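Local coordinates for protein 2-oxoglutarate carboxylase small subunit (Hydrogenobacter thermophilus, PDB 7KCT) that forms the biotin carboxylase-type subunit of its enzyme, with an ATP-grasp domain in which adenosine-5'-diphosphate is bound, at residues P140-L146 / D204-K209; Y210-H216 / F444-Y448; P428-I433 / H454-Y458. One frame throughout, in Å; residues are numbered along the deposited sequence.

Interaction 1: residues P140-L146 / D204-K209. With ADP (adenosine-5'-diphosphate), chain C.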
# COMPACT_ATOMS: atom_id res chain seq x y z
N PRO A 140 26.34 -1.20 -31.27
CA PRO A 140 27.20 -1.76 -32.32
C PRO A 140 27.75 -3.12 -31.92
O PRO A 140 28.03 -3.38 -30.75
CB PRO A 140 28.31 -0.71 -32.45
CG PRO A 140 27.68 0.60 -31.97
CD PRO A 140 26.74 0.17 -30.86
N GLY A 141 27.92 -3.99 -32.90
CA GLY A 141 28.53 -5.29 -32.64
C GLY A 141 28.33 -6.22 -33.81
O GLY A 141 28.03 -5.78 -34.91
N SER A 142 28.50 -7.52 -33.55
CA SER A 142 28.32 -8.51 -34.60
C SER A 142 26.94 -8.36 -35.22
O SER A 142 25.96 -8.03 -34.55
CB SER A 142 28.54 -9.92 -34.05
OG SER A 142 27.73 -10.16 -32.93
N ASP A 143 26.88 -8.54 -36.53
CA ASP A 143 25.61 -8.59 -37.25
C ASP A 143 25.18 -10.04 -37.13
O ASP A 143 25.59 -10.90 -37.92
CB ASP A 143 25.76 -8.14 -38.69
N GLY A 144 24.46 -10.35 -36.07
CA GLY A 144 24.07 -11.71 -35.80
C GLY A 144 25.03 -12.47 -34.89
O GLY A 144 26.00 -11.95 -34.32
N ILE A 145 24.72 -13.75 -34.75
CA ILE A 145 25.50 -14.65 -33.93
C ILE A 145 26.90 -14.80 -34.49
O ILE A 145 27.16 -14.56 -35.67
CB ILE A 145 24.76 -15.99 -33.87
CG1 ILE A 145 23.46 -15.81 -33.07
CG2 ILE A 145 25.62 -17.06 -33.26
CD1 ILE A 145 22.44 -16.91 -33.33
N LEU A 146 27.82 -15.23 -33.62
CA LEU A 146 29.20 -15.47 -34.01
C LEU A 146 29.39 -16.93 -34.44
O LEU A 146 28.96 -17.85 -33.75
CB LEU A 146 30.14 -15.15 -32.84
CG LEU A 146 30.14 -13.75 -32.21
CD1 LEU A 146 30.83 -13.80 -30.84
CD2 LEU A 146 30.84 -12.76 -33.13
N ASP A 204 25.08 -20.33 -28.45
CA ASP A 204 25.41 -19.28 -29.41
C ASP A 204 25.60 -17.92 -28.75
O ASP A 204 24.74 -17.47 -27.97
CB ASP A 204 24.29 -19.16 -30.45
CG ASP A 204 23.97 -20.47 -31.12
OD1 ASP A 204 24.83 -21.37 -31.14
OD2 ASP A 204 22.84 -20.61 -31.62
N LEU A 205 26.68 -17.24 -29.11
CA LEU A 205 27.03 -15.96 -28.53
C LEU A 205 26.94 -14.86 -29.59
O LEU A 205 27.10 -15.12 -30.78
CB LEU A 205 28.44 -15.99 -27.94
CG LEU A 205 28.74 -17.16 -26.98
CD1 LEU A 205 30.21 -17.20 -26.63
CD2 LEU A 205 27.92 -17.06 -25.76
N LEU A 206 26.61 -13.65 -29.14
CA LEU A 206 26.83 -12.44 -29.91
C LEU A 206 27.87 -11.59 -29.19
O LEU A 206 28.19 -11.79 -28.01
CB LEU A 206 25.52 -11.67 -30.11
CG LEU A 206 24.78 -11.04 -28.93
CD1 LEU A 206 25.50 -9.76 -28.50
CD2 LEU A 206 23.36 -10.73 -29.28
N LEU A 207 28.36 -10.60 -29.91
CA LEU A 207 29.37 -9.68 -29.40
C LEU A 207 28.85 -8.28 -29.61
O LEU A 207 28.35 -7.97 -30.69
CB LEU A 207 30.70 -9.89 -30.13
CG LEU A 207 31.94 -9.13 -29.66
CD1 LEU A 207 33.19 -9.76 -30.29
CD2 LEU A 207 31.84 -7.69 -30.02
N GLU A 208 28.96 -7.43 -28.58
CA GLU A 208 28.67 -6.03 -28.78
C GLU A 208 29.66 -5.15 -28.02
O GLU A 208 30.43 -5.60 -27.19
CB GLU A 208 27.22 -5.69 -28.39
CG GLU A 208 26.75 -6.10 -27.01
CD GLU A 208 25.25 -5.79 -26.79
OE1 GLU A 208 24.44 -6.03 -27.72
OE2 GLU A 208 24.86 -5.33 -25.70
N LYS A 209 29.66 -3.88 -28.39
CA LYS A 209 30.50 -2.89 -27.75
C LYS A 209 30.14 -2.86 -26.27
O LYS A 209 28.97 -2.77 -25.91
CB LYS A 209 30.25 -1.52 -28.37
CG LYS A 209 31.03 -0.38 -27.75
CD LYS A 209 32.51 -0.55 -27.98
CE LYS A 209 33.31 0.13 -26.89
NZ LYS A 209 34.70 -0.36 -26.87
PB ADP C . 19.61 -10.68 -19.58
O1B ADP C . 20.29 -11.72 -18.78
O2B ADP C . 18.87 -9.47 -19.06
O3B ADP C . 18.99 -11.18 -20.87
PA ADP C . 20.62 -8.41 -20.90
O1A ADP C . 19.49 -7.49 -20.60
O2A ADP C . 21.27 -8.29 -22.27
O3A ADP C . 21.02 -9.83 -20.38
O5' ADP C . 21.92 -7.36 -20.06
C5' ADP C . 22.25 -7.80 -18.69
C4' ADP C . 22.79 -6.59 -18.05
O4' ADP C . 24.16 -6.54 -18.51
C3' ADP C . 22.11 -5.35 -18.50
O3' ADP C . 21.12 -4.93 -17.55
C2' ADP C . 23.30 -4.39 -18.35
O2' ADP C . 23.61 -4.12 -16.93
C1' ADP C . 24.47 -5.19 -18.82
N9 ADP C . 24.70 -5.02 -20.28
C8 ADP C . 24.07 -5.65 -21.36
N7 ADP C . 24.59 -5.24 -22.54
C5 ADP C . 25.56 -4.29 -22.20
C6 ADP C . 26.45 -3.50 -22.98
N6 ADP C . 26.42 -3.59 -24.34
N1 ADP C . 27.30 -2.62 -22.40
C2 ADP C . 27.26 -2.62 -21.04
N3 ADP C . 26.49 -3.31 -20.18
C4 ADP C . 25.64 -4.15 -20.81
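Leu146, Ile145 and Leu207 lose the most surface where the loop 140-146 runs antiparallel along strand 205-209. Leu146 is held through both backbone and side chain: its N donates to Leu205 O at 2.9 Å, and its CD1 packs 4.0 Å from Leu207 CB and 4.3 Å from Leu205 CB, joining the two leucines on one side of the strand. Ile145 lies beside the strand's start, its CG2 3.5 Å from Leu205 O. Leu207 is held at both polar backbone atoms. Its O accepts from Ser142 N at 2.9 Å, and its N donates to Ser142 OG at 3.1 Å, a side-chain hydroxyl standing in where a regular strand would offer a carbonyl. Farther along, Lys209 N donates to Pro140 O (2.9 Å). Gly141 makes the single beta bridge, to Glu208, with CA atoms 3.9 Å apart; a CB there would clash with Leu207 O. Glu208 and Lys209 belong to the ADP pocket: ADP N6 donates to Glu208 OE2 at 2.7 Å and to Lys209 O at 3.1 Å. Glu208 also forms salt bridges with Lys128 and Lys166. Leu206 and Glu208 bond through their backbones to strand 163-167, so the loop takes the remaining edge of strand 205-209, an outermost strand of the three-stranded antiparallel sheet in the ATP-grasp domain; helix 149-159 packs on Ser142 and Leu146, and helix 182-200 on Leu146 and Leu205.

Interaction 2: residues Y210-H216 / F444-Y448. With ADP (adenosine-5'-diphosphate), chain C.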
# COMPACT_ATOMS: atom_id res chain seq x y z
N TYR A 210 31.15 -2.99 -25.42
CA TYR A 210 30.88 -2.77 -24.01
C TYR A 210 30.78 -1.28 -23.73
O TYR A 210 31.76 -0.54 -23.91
CB TYR A 210 31.96 -3.38 -23.13
CG TYR A 210 31.63 -3.11 -21.68
CD1 TYR A 210 30.58 -3.80 -21.04
CD2 TYR A 210 32.33 -2.16 -20.95
CE1 TYR A 210 30.26 -3.56 -19.69
CE2 TYR A 210 32.03 -1.91 -19.60
CZ TYR A 210 31.00 -2.62 -18.97
OH TYR A 210 30.73 -2.33 -17.65
N ILE A 211 29.61 -0.83 -23.29
CA ILE A 211 29.40 0.58 -22.94
C ILE A 211 29.82 0.77 -21.49
O ILE A 211 29.15 0.28 -20.57
CB ILE A 211 27.95 1.03 -23.16
CG1 ILE A 211 27.47 0.69 -24.59
CG2 ILE A 211 27.83 2.49 -22.82
CD1 ILE A 211 28.19 1.45 -25.68
N GLU A 212 30.90 1.54 -21.26
CA GLU A 212 31.46 1.70 -19.92
C GLU A 212 30.58 2.65 -19.10
O GLU A 212 30.07 3.65 -19.61
CB GLU A 212 32.91 2.24 -20.00
CG GLU A 212 33.80 1.99 -18.78
CD GLU A 212 34.45 0.62 -18.80
OE1 GLU A 212 35.06 0.26 -19.83
OE2 GLU A 212 34.38 -0.08 -17.76
N ASN A 213 30.39 2.33 -17.84
CA ASN A 213 29.54 3.16 -16.99
C ASN A 213 28.12 3.39 -17.52
O ASN A 213 27.62 4.51 -17.49
CB ASN A 213 30.20 4.52 -16.78
CG ASN A 213 31.64 4.40 -16.34
OD1 ASN A 213 31.95 3.73 -15.35
ND2 ASN A 213 32.53 5.00 -17.12
N PRO A 214 27.44 2.34 -17.95
CA PRO A 214 26.10 2.52 -18.51
C PRO A 214 25.02 2.61 -17.44
O PRO A 214 25.23 2.26 -16.27
CB PRO A 214 25.92 1.25 -19.35
CG PRO A 214 26.68 0.25 -18.61
CD PRO A 214 27.81 0.93 -17.86
N LYS A 215 23.85 3.12 -17.85
CA LYS A 215 22.60 2.96 -17.12
C LYS A 215 21.71 1.95 -17.87
O LYS A 215 21.82 1.78 -19.09
CB LYS A 215 21.92 4.30 -16.95
CG LYS A 215 22.66 5.26 -15.97
CD LYS A 215 21.86 6.55 -15.79
CE LYS A 215 21.93 7.09 -14.37
NZ LYS A 215 21.21 6.23 -13.39
N HIS A 216 20.86 1.25 -17.12
CA HIS A 216 19.90 0.32 -17.70
C HIS A 216 18.53 1.00 -17.67
O HIS A 216 17.93 1.17 -16.60
CB HIS A 216 19.95 -1.03 -16.99
CG HIS A 216 18.98 -2.05 -17.55
ND1 HIS A 216 19.39 -3.29 -18.00
CD2 HIS A 216 17.63 -2.04 -17.68
CE1 HIS A 216 18.34 -3.98 -18.43
NE2 HIS A 216 17.26 -3.24 -18.23
N PHE A 444 23.94 6.99 -10.20
CA PHE A 444 24.21 5.57 -10.16
C PHE A 444 24.26 5.01 -11.57
O PHE A 444 23.47 5.40 -12.43
CB PHE A 444 23.17 4.79 -9.31
CG PHE A 444 21.74 5.22 -9.52
CD1 PHE A 444 21.20 6.24 -8.76
CD2 PHE A 444 20.95 4.62 -10.49
CE1 PHE A 444 19.89 6.64 -8.94
CE2 PHE A 444 19.61 5.02 -10.67
CZ PHE A 444 19.09 6.04 -9.91
N THR A 445 25.15 4.04 -11.75
CA THR A 445 25.29 3.26 -12.97
C THR A 445 25.21 1.78 -12.63
O THR A 445 25.07 1.39 -11.47
CB THR A 445 26.63 3.55 -13.68
OG1 THR A 445 27.68 2.83 -13.02
CG2 THR A 445 26.94 5.02 -13.74
N THR A 446 25.32 0.93 -13.64
CA THR A 446 25.27 -0.51 -13.37
C THR A 446 26.45 -1.01 -12.57
O THR A 446 26.38 -2.13 -12.03
CB THR A 446 25.21 -1.30 -14.68
OG1 THR A 446 26.37 -1.01 -15.47
CG2 THR A 446 23.97 -0.87 -15.44
N ARG A 447 27.51 -0.21 -12.45
CA ARG A 447 28.70 -0.46 -11.65
C ARG A 447 28.50 -0.03 -10.19
O ARG A 447 29.41 -0.20 -9.37
CB ARG A 447 29.90 0.31 -12.23
CG ARG A 447 30.09 0.20 -13.77
CD ARG A 447 30.09 -1.25 -14.27
NE ARG A 447 31.04 -2.09 -13.56
CZ ARG A 447 32.32 -2.27 -13.91
NH1 ARG A 447 32.81 -1.66 -14.97
NH2 ARG A 447 33.09 -3.07 -13.17
N TYR A 448 27.34 0.53 -9.87
CA TYR A 448 27.11 1.12 -8.54
C TYR A 448 27.62 0.27 -7.38
O TYR A 448 28.29 0.79 -6.49
CB TYR A 448 25.63 1.40 -8.35
CG TYR A 448 25.34 2.01 -7.01
CD1 TYR A 448 25.38 3.39 -6.83
CD2 TYR A 448 25.09 1.21 -5.90
CE1 TYR A 448 25.11 3.95 -5.57
CE2 TYR A 448 24.85 1.75 -4.67
CZ TYR A 448 24.85 3.11 -4.50
OH TYR A 448 24.59 3.62 -3.27
PB ADP C . 19.61 -10.68 -19.58
O1B ADP C . 20.29 -11.72 -18.78
O2B ADP C . 18.87 -9.47 -19.06
O3B ADP C . 18.99 -11.18 -20.87
PA ADP C . 20.62 -8.41 -20.90
O1A ADP C . 19.49 -7.49 -20.60
O2A ADP C . 21.27 -8.29 -22.27
O3A ADP C . 21.02 -9.83 -20.38
O5' ADP C . 21.92 -7.36 -20.06
C5' ADP C . 22.25 -7.80 -18.69
C4' ADP C . 22.79 -6.59 -18.05
O4' ADP C . 24.16 -6.54 -18.51
C3' ADP C . 22.11 -5.35 -18.50
O3' ADP C . 21.12 -4.93 -17.55
C2' ADP C . 23.30 -4.39 -18.35
O2' ADP C . 23.61 -4.12 -16.93
C1' ADP C . 24.47 -5.19 -18.82
N9 ADP C . 24.70 -5.02 -20.28
C8 ADP C . 24.07 -5.65 -21.36
N7 ADP C . 24.59 -5.24 -22.54
C5 ADP C . 25.56 -4.29 -22.20
C6 ADP C . 26.45 -3.50 -22.98
N6 ADP C . 26.42 -3.59 -24.34
N1 ADP C . 27.30 -2.62 -22.40
C2 ADP C . 27.26 -2.62 -21.04
N3 ADP C . 26.49 -3.31 -20.18
C4 ADP C . 25.64 -4.15 -20.81
O HOH W 1 31.63 0.21 -16.65
O HOH W 2 35.52 -0.17 -15.04
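Lys215 NZ donates to Phe444 O at 2.6 Å, the shortest polar contact between 210-216 and 444-448, and the same ammonium forms a salt bridge with Asp236. It also makes an off-centre cation-pi contact, 3.8 Å from the Phe444 ring centroid and 35° off the normal. Next comes a backbone bond, Thr446 N to Pro214 O (2.9 Å, 163°). The turn that supplies this amide is a type I beta turn from Thr445 to Tyr448, closed by Tyr448 N to Thr445 O at 2.9 Å and capped by Arg447 N to Thr445 OG1 at 3.1 Å. At the outer end the salt bridge is looser, with Glu212 OE2 3.6 Å from Arg447 NH1. Water 1 links those two atoms to Tyr210 OH and Asn213 N; Glu212 and Arg447 also have charged partners in Arg180 and Glu450, respectively. Packing fills the middle, with Pro214 CD 3.4 Å from Thr446 OG1 and Thr446 CG2 4.3 Å from His216 CB. Both segments reach the ADP: Ile211 N donates to N1 (3.1 Å), His216 ND1 lies a very short 2.4 Å from O3', and Thr446 CG2 approaches O2' to 3.6 Å. Two direct bonds to main-chain carbonyls, independent of the accepting residues' side chains, and a long, partly water-bridged ion pair thus join the biotin carboxylase C-terminal region to the ATP-grasp region, with Thr446 brought against the ribose.

Interaction 3: residues P428-I433 / H454-Y458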
# COMPACT_ATOMS: atom_id res chain seq x y z
N PRO A 428 19.40 -4.88 5.01
CA PRO A 428 20.41 -3.93 5.51
C PRO A 428 21.20 -3.24 4.37
O PRO A 428 21.49 -2.04 4.45
CB PRO A 428 21.32 -4.78 6.39
CG PRO A 428 20.49 -6.04 6.74
CD PRO A 428 19.56 -6.24 5.57
N LEU A 429 21.56 -3.98 3.32
CA LEU A 429 22.22 -3.34 2.18
C LEU A 429 21.31 -2.29 1.56
O LEU A 429 21.77 -1.21 1.19
CB LEU A 429 22.61 -4.39 1.14
CG LEU A 429 23.05 -3.88 -0.23
CD1 LEU A 429 24.53 -3.50 -0.14
CD2 LEU A 429 22.81 -4.93 -1.28
N LEU A 430 20.03 -2.61 1.38
CA LEU A 430 19.14 -1.66 0.74
C LEU A 430 19.00 -0.38 1.56
O LEU A 430 18.88 0.73 1.00
CB LEU A 430 17.78 -2.32 0.50
CG LEU A 430 17.83 -3.52 -0.46
CD1 LEU A 430 16.55 -4.32 -0.37
CD2 LEU A 430 18.07 -3.04 -1.91
N ILE A 431 18.99 -0.51 2.89
CA ILE A 431 18.91 0.68 3.73
C ILE A 431 20.10 1.60 3.46
O ILE A 431 19.96 2.83 3.36
CB ILE A 431 18.85 0.27 5.22
CG1 ILE A 431 17.49 -0.38 5.54
CG2 ILE A 431 19.09 1.46 6.12
CD1 ILE A 431 17.47 -1.15 6.87
N ASN A 432 21.29 1.01 3.32
CA ASN A 432 22.49 1.82 3.11
C ASN A 432 22.48 2.51 1.76
O ASN A 432 23.01 3.61 1.61
CB ASN A 432 23.75 0.95 3.25
CG ASN A 432 24.12 0.66 4.71
OD1 ASN A 432 23.69 1.35 5.61
ND2 ASN A 432 24.93 -0.35 4.92
N ILE A 433 21.94 1.85 0.73
CA ILE A 433 21.78 2.51 -0.57
C ILE A 433 20.90 3.75 -0.43
O ILE A 433 21.24 4.84 -0.92
CB ILE A 433 21.23 1.51 -1.60
CG1 ILE A 433 22.19 0.33 -1.76
CG2 ILE A 433 20.97 2.21 -2.91
CD1 ILE A 433 21.72 -0.79 -2.71
N HIS A 454 30.98 0.76 0.69
CA HIS A 454 30.44 1.19 1.97
C HIS A 454 29.00 0.70 2.20
O HIS A 454 28.56 0.61 3.36
CB HIS A 454 30.47 2.71 2.04
CG HIS A 454 30.11 3.26 3.38
ND1 HIS A 454 30.56 2.69 4.56
CD2 HIS A 454 29.31 4.29 3.73
CE1 HIS A 454 30.07 3.37 5.58
NE2 HIS A 454 29.32 4.35 5.10
N VAL A 455 28.25 0.38 1.14
CA VAL A 455 26.86 -0.01 1.38
C VAL A 455 26.80 -1.41 1.94
O VAL A 455 25.78 -1.80 2.53
CB VAL A 455 26.00 0.17 0.11
CG1 VAL A 455 25.98 1.63 -0.27
CG2 VAL A 455 26.52 -0.69 -1.00
N PHE A 456 27.89 -2.16 1.86
CA PHE A 456 27.98 -3.45 2.52
C PHE A 456 28.45 -3.38 3.98
O PHE A 456 28.56 -4.42 4.63
CB PHE A 456 28.92 -4.38 1.77
CG PHE A 456 28.52 -4.64 0.34
CD1 PHE A 456 28.76 -3.69 -0.64
CD2 PHE A 456 27.91 -5.84 -0.01
CE1 PHE A 456 28.41 -3.94 -1.99
CE2 PHE A 456 27.54 -6.09 -1.32
CZ PHE A 456 27.81 -5.14 -2.33
N ASP A 457 28.67 -2.20 4.53
CA ASP A 457 29.11 -2.06 5.92
C ASP A 457 27.86 -1.96 6.80
O ASP A 457 27.13 -0.98 6.75
CB ASP A 457 30.01 -0.84 6.09
CG ASP A 457 31.36 -0.91 5.30
OD1 ASP A 457 31.89 -2.03 5.07
OD2 ASP A 457 31.87 0.17 4.91
N TYR A 458 27.58 -3.00 7.56
CA TYR A 458 26.48 -2.92 8.51
C TYR A 458 26.69 -4.00 9.55
O TYR A 458 27.36 -5.00 9.30
CB TYR A 458 25.11 -3.05 7.82
CG TYR A 458 24.95 -4.28 6.97
CD1 TYR A 458 24.73 -5.52 7.54
CD2 TYR A 458 24.99 -4.19 5.57
CE1 TYR A 458 24.56 -6.64 6.74
CE2 TYR A 458 24.81 -5.30 4.78
CZ TYR A 458 24.59 -6.52 5.37
OH TYR A 458 24.44 -7.63 4.57
O HOH W 3 21.77 -6.90 3.41
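One face of helix 427-435, made of Pro428, Leu429, Asn432 and Ile433, meets the short 3-10 segment at 454-456 and the chain that follows it. The main protrusion from the helix is Asn432, whose CA-to-CB bond points at the partner. Its amide enters a hollow lined by main-chain carbonyls, where ND2 donates to Val455 O (2.9 Å, 173°) and to Asp457 O (2.9 Å, but bent to 132°). The reciprocal bump is Val455, which loses more surface than any other residue of the pair. It fills the depression between Leu429, Asn432 and Ile433, with Leu429 CD1 3.5 Å from Val455 CG2, Asn432 CB 3.9 Å from Val455 CB, and Ile433 CG1 4.2 Å from Val455 CB. The contact thus sets a helix of the biotin carboxylase C-terminal domain against the chain emerging from helix 448-451, whose Tyr448 and Leu449 touch both Ile433 and Val455. On the opposite helix face, Leu430 packs on Leu246 and Val247 of strand 244-250. Two rings provide flat walls. Leu429 CD1 stands 4.0 Å from the Phe456 ring centroid and 5° off the normal, a CH-pi contact over the face; Phe356 touches both residues. Pro428 CB repeats this on Tyr458, 3.5 Å from the centroid and again 5° off the normal, while Asn432 ND2 comes to the edge of that ring, 3.9 Å from Tyr458 CD2. The gap beyond the tyrosine hydroxyl is occupied by water 3, which accepts from Leu429 N at 2.9 Å and lies 3.0 Å from Tyr458 OH.

In the fold
Interactions 1 and 2 adjoin in sequence, Lys209 preceding Tyr210, and share one ADP although their centres are 20 Å apart: interaction 1 supplies acceptors for the adenine amino group, interaction 2 meets both the base and the ribose. The bound magnesium ion lies about 4 Å from the side chain of His216 but about 10 Å from that of Glu208. Interaction 3, also centred 20 Å from interaction 2, connects to it through packing, with Tyr448 OH 3.9 Å from both Val455 CG1 and Ile433 CG2. It is remote from interaction 1, with nearest atoms about 24 Å apart, so interaction 2 is the intermediary between the adenine end of the pocket and the C-terminal helices.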